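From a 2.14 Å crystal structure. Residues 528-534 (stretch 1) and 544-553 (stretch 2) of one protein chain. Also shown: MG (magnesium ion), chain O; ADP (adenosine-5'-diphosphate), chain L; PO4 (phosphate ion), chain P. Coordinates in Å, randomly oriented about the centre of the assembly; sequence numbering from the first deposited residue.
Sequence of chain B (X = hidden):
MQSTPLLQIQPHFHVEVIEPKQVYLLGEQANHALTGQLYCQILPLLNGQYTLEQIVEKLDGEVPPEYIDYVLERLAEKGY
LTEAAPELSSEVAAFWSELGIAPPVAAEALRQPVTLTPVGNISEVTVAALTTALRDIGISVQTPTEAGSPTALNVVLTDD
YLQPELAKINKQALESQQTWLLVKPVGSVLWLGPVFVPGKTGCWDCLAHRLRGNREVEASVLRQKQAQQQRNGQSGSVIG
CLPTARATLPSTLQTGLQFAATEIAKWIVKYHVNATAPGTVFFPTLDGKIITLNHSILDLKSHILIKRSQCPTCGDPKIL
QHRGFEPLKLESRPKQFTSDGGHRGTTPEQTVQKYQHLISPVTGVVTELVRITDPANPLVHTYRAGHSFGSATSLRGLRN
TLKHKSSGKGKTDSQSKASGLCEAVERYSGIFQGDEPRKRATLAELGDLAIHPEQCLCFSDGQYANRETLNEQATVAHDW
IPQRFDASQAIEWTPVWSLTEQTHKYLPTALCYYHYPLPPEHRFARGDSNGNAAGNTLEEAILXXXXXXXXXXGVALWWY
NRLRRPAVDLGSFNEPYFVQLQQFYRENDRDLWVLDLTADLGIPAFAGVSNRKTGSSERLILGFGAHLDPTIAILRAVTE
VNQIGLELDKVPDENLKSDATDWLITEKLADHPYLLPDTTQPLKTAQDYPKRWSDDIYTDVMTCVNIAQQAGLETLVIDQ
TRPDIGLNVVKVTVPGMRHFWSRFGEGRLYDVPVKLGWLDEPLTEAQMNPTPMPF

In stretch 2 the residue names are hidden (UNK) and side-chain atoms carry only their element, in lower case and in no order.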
# COMPACT_ATOMS: atom_id res chain seq x y z
N ASP B 528 -9.65 -17.56 -27.60
CA ASP B 528 -8.45 -16.74 -27.54
C ASP B 528 -8.75 -15.43 -26.81
O ASP B 528 -9.90 -15.14 -26.45
CB ASP B 528 -7.90 -16.47 -28.95
CG ASP B 528 -8.88 -15.76 -29.87
OD1 ASP B 528 -9.67 -14.91 -29.40
OD2 ASP B 528 -8.85 -16.05 -31.08
N SER B 529 -7.70 -14.63 -26.60
CA SER B 529 -7.80 -13.42 -25.80
C SER B 529 -8.02 -12.17 -26.65
O SER B 529 -8.14 -11.07 -26.11
CB SER B 529 -6.54 -13.25 -24.94
OG SER B 529 -5.38 -13.08 -25.75
N ASN B 530 -8.07 -12.33 -27.96
CA ASN B 530 -8.17 -11.18 -28.86
C ASN B 530 -9.54 -10.49 -28.79
O ASN B 530 -10.57 -11.10 -29.05
CB ASN B 530 -7.87 -11.58 -30.30
CG ASN B 530 -7.69 -10.39 -31.21
OD1 ASN B 530 -7.53 -9.26 -30.72
ND2 ASN B 530 -7.71 -10.62 -32.52
N GLY B 531 -9.53 -9.21 -28.45
CA GLY B 531 -10.75 -8.44 -28.30
C GLY B 531 -11.24 -8.42 -26.86
O GLY B 531 -12.17 -7.69 -26.53
N ASN B 532 -10.63 -9.24 -26.02
CA ASN B 532 -10.98 -9.27 -24.61
C ASN B 532 -10.42 -8.03 -23.93
O ASN B 532 -9.26 -7.67 -24.13
CB ASN B 532 -10.42 -10.51 -23.92
CG ASN B 532 -11.03 -11.79 -24.44
OD1 ASN B 532 -11.15 -11.99 -25.66
ND2 ASN B 532 -11.42 -12.67 -23.53
N ALA B 533 -11.26 -7.39 -23.12
CA ALA B 533 -10.82 -6.21 -22.38
C ALA B 533 -11.68 -5.97 -21.14
O ALA B 533 -12.82 -6.43 -21.06
CB ALA B 533 -10.85 -4.99 -23.29
N ALA B 534 -11.09 -5.25 -20.19
CA ALA B 534 -11.79 -4.85 -18.98
C ALA B 534 -11.89 -3.34 -18.92
O ALA B 534 -11.17 -2.64 -19.63
CB ALA B 534 -11.08 -5.38 -17.75
N UNK B 544 -11.81 -0.44 -25.65
CA UNK B 544 -10.49 -1.01 -25.59
C UNK B 544 -10.42 -2.32 -26.38
O UNK B 544 -9.46 -2.56 -27.10
c UNK B 544 -8.63 -1.72 -23.98
c UNK B 544 -10.06 -1.24 -24.14
n UNK B 544 -6.84 -1.07 -25.48
o UNK B 544 -7.55 0.42 -23.93
c UNK B 544 -7.62 -0.69 -24.46
N UNK B 545 -11.45 -3.14 -26.24
CA UNK B 545 -11.51 -4.42 -26.94
C UNK B 545 -11.47 -4.23 -28.44
O UNK B 545 -10.73 -4.92 -29.14
N UNK B 546 -12.25 -3.27 -28.92
CA UNK B 546 -12.29 -2.94 -30.35
C UNK B 546 -10.90 -2.51 -30.83
O UNK B 546 -10.41 -2.99 -31.84
c UNK B 546 -13.06 -0.66 -34.21
c UNK B 546 -13.62 -1.61 -32.07
c UNK B 546 -12.80 -0.83 -32.86
c UNK B 546 -14.71 -2.23 -32.65
c UNK B 546 -14.98 -2.07 -34.00
c UNK B 546 -13.31 -1.81 -30.61
c UNK B 546 -14.16 -1.28 -34.78
N UNK B 547 -10.27 -1.60 -30.09
CA UNK B 547 -8.95 -1.11 -30.46
C UNK B 547 -7.94 -2.24 -30.48
O UNK B 547 -7.00 -2.23 -31.28
c UNK B 547 -10.59 2.84 -31.46
c UNK B 547 -8.49 -0.02 -29.49
c UNK B 547 -9.22 1.30 -29.65
s UNK B 547 -9.06 1.93 -31.33
N UNK B 548 -8.12 -3.22 -29.61
CA UNK B 548 -7.25 -4.38 -29.64
C UNK B 548 -7.41 -5.09 -30.99
O UNK B 548 -6.43 -5.39 -31.64
c UNK B 548 -6.53 -6.47 -28.39
o UNK B 548 -5.67 -6.72 -26.20
o UNK B 548 -7.37 -7.98 -26.76
c UNK B 548 -6.52 -7.11 -27.02
c UNK B 548 -7.54 -5.34 -28.49
N UNK B 549 -8.64 -5.29 -31.42
CA UNK B 549 -8.89 -5.95 -32.71
C UNK B 549 -8.20 -5.25 -33.90
O UNK B 549 -7.60 -5.91 -34.74
c UNK B 549 -10.61 -8.32 -31.84
c UNK B 549 -12.63 -7.06 -32.55
c UNK B 549 -10.39 -6.05 -32.97
c UNK B 549 -11.21 -6.93 -32.02
N UNK B 550 -8.29 -3.92 -33.97
CA UNK B 550 -7.69 -3.19 -35.08
C UNK B 550 -6.17 -3.23 -34.96
O UNK B 550 -5.45 -3.22 -35.96
c UNK B 550 -9.67 -1.62 -35.38
c UNK B 550 -7.43 -0.96 -36.29
c UNK B 550 -8.16 -1.70 -35.17
N UNK B 551 -5.69 -3.30 -33.72
CA UNK B 551 -4.26 -3.45 -33.47
C UNK B 551 -3.73 -4.74 -34.08
O UNK B 551 -2.74 -4.72 -34.80
c UNK B 551 -2.48 -4.19 -30.08
c UNK B 551 -2.55 -3.78 -31.54
o UNK B 551 -3.07 -3.49 -29.23
c UNK B 551 -3.98 -3.44 -31.96
o UNK B 551 -1.84 -5.22 -29.79
N UNK B 552 -4.40 -5.86 -33.79
CA UNK B 552 -3.93 -7.17 -34.25
C UNK B 552 -4.06 -7.29 -35.76
O UNK B 552 -3.18 -7.86 -36.42
n UNK B 552 -4.38 -8.81 -29.95
n UNK B 552 -2.66 -8.00 -28.67
c UNK B 552 -3.96 -8.15 -31.19
n UNK B 552 -4.22 -9.39 -27.75
c UNK B 552 -5.10 -8.14 -32.17
c UNK B 552 -3.74 -8.74 -28.79
c UNK B 552 -4.70 -8.32 -33.60
N UNK B 553 -5.17 -6.78 -36.29
CA UNK B 553 -5.42 -6.76 -37.72
C UNK B 553 -4.30 -6.00 -38.42
O UNK B 553 -3.72 -6.50 -39.38
c UNK B 553 -6.78 -6.13 -38.02
o UNK B 553 -6.69 -5.21 -40.21
o UNK B 553 -7.82 -7.07 -39.94
c UNK B 553 -7.12 -6.14 -39.49
MG MG O . -5.36 -7.20 -24.14
PB ADP L . -3.05 -4.88 -23.27
O1B ADP L . -4.28 -5.47 -23.93
O2B ADP L . -2.01 -4.41 -24.24
O3B ADP L . -2.53 -5.74 -22.16
PA ADP L . -3.21 -2.84 -21.21
O1A ADP L . -3.23 -1.34 -21.38
O2A ADP L . -1.96 -3.49 -20.64
O3A ADP L . -3.64 -3.52 -22.61
O5' ADP L . -4.44 -3.24 -20.28
C5' ADP L . -4.57 -4.54 -19.75
C4' ADP L . -6.02 -4.74 -19.34
O4' ADP L . -6.35 -3.92 -18.22
C3' ADP L . -6.98 -4.33 -20.45
O3' ADP L . -8.08 -5.23 -20.44
C2' ADP L . -7.46 -2.95 -20.09
O2' ADP L . -8.81 -2.72 -20.49
C1' ADP L . -7.34 -2.95 -18.58
N9 ADP L . -6.98 -1.61 -18.07
C8 ADP L . -5.84 -0.94 -18.29
N7 ADP L . -5.85 0.26 -17.66
C5 ADP L . -7.02 0.35 -17.01
C6 ADP L . -7.67 1.36 -16.15
N6 ADP L . -7.03 2.51 -15.87
N1 ADP L . -8.91 1.09 -15.67
C2 ADP L . -9.54 -0.07 -15.95
N3 ADP L . -9.00 -1.03 -16.73
C4 ADP L . -7.77 -0.88 -17.28
P PO4 P . -2.20 -8.23 -24.50
O1 PO4 P . -1.76 -9.40 -25.35
O2 PO4 P . -3.70 -8.08 -24.55
O3 PO4 P . -1.53 -6.97 -25.01
O4 PO4 P . -1.80 -8.52 -23.06
O HOH W 1 -8.01 -8.62 -34.96
O HOH W 2 -7.17 -6.17 -23.78
O HOH W 3 -6.78 -8.75 -23.96
O HOH W 4 -5.23 -7.47 -22.05

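Position 544 opens the helical stretch with three side-chain carbons, the third carrying one oxygen and one nitrogen. The unlike pair marks a five-atom amide, glutamine. The CB of Gln544 points toward stretch 1 and lies 3.9 Å from the CB of Ala533, but the rest of the chain leads away, its CG passing 3.6 Å from O2' of ADP.

At position 545 there are no side-chain atoms, so the residue is glycine. Its CA lies 3.4 Å from the O of Gly531, and its N is 3.5 Å from the CB of Ala533. An ideal CB on Gly545 would fall 2.6 Å from the O of Gly531, a clash, so the bare backbone is what permits this approach.

Position 546 has one carbon followed by a ring of six carbons without a hydroxyl: phenylalanine. Phe546 points away from stretch 1 and does not touch it. At 547 an unbranched chain of two carbons, a sulfur and a terminal carbon identifies methionine; Met547 is likewise out of reach.

Position 548 carries three carbons, the last bearing two oxygens. One oxygen accepts a hydrogen bond from the backbone N of Gly531, and the other lies 2.1 Å from the magnesium ion, as suits a carboxylate. This is glutamate. The bond from Gly531 N to Glu548 OE1 measures 3.0 Å, while OE2 is the atom on the metal.

Four carbons forked at the second define position 549 as leucine. Leu549 begins sideways, but its end comes nearer: CD2 lies 3.5 Å from the CA of Gly531 and 3.4 Å from OD1 of Asn530. A CB on Gly531 would sit 3.0 Å from that methyl, and the backbone angles of Gly531 independently call for glycine.

Position 550, one carbon carrying two more, is valine, facing away from stretch 1. Position 551 has three carbons with two oxygens on the third and makes no contact across the stretches; it is glutamate.

At 552, three carbons lead to a nitrogen and then a carbon bearing two further nitrogens, a guanidinium: arginine. Arg552 NE donates to OD1 of Asn530 at 3.3 Å. Its NH1 forms a salt bridge with OE2 of Glu551 at 3.1 Å, and NH2 makes a weak 3.4 Å hydrogen bond to O1 of the phosphate. Position 553, two carbons with two oxygens on the second, is aspartate and does not contact stretch 1.

The contact thus joins close glycine packing to polar anchoring. The type II turn from Ser529 to Asn532 places Gly531 N within reach of Glu548, which thereby links the turn to the metal. The magnesium also binds waters 2 and 3, and both donate to Asn532 O, at 2.6 and 2.7 Å from their respective oxygens. Farther along the helix, water 1 accepts from Asn530 ND2 at 3.2 Å and donates to Leu549 O at 2.7 Å, so the Asn530 amide engages the helix directly through OD1 and by a water through ND2.

Stretch 2 544-553: QGFMELVERD
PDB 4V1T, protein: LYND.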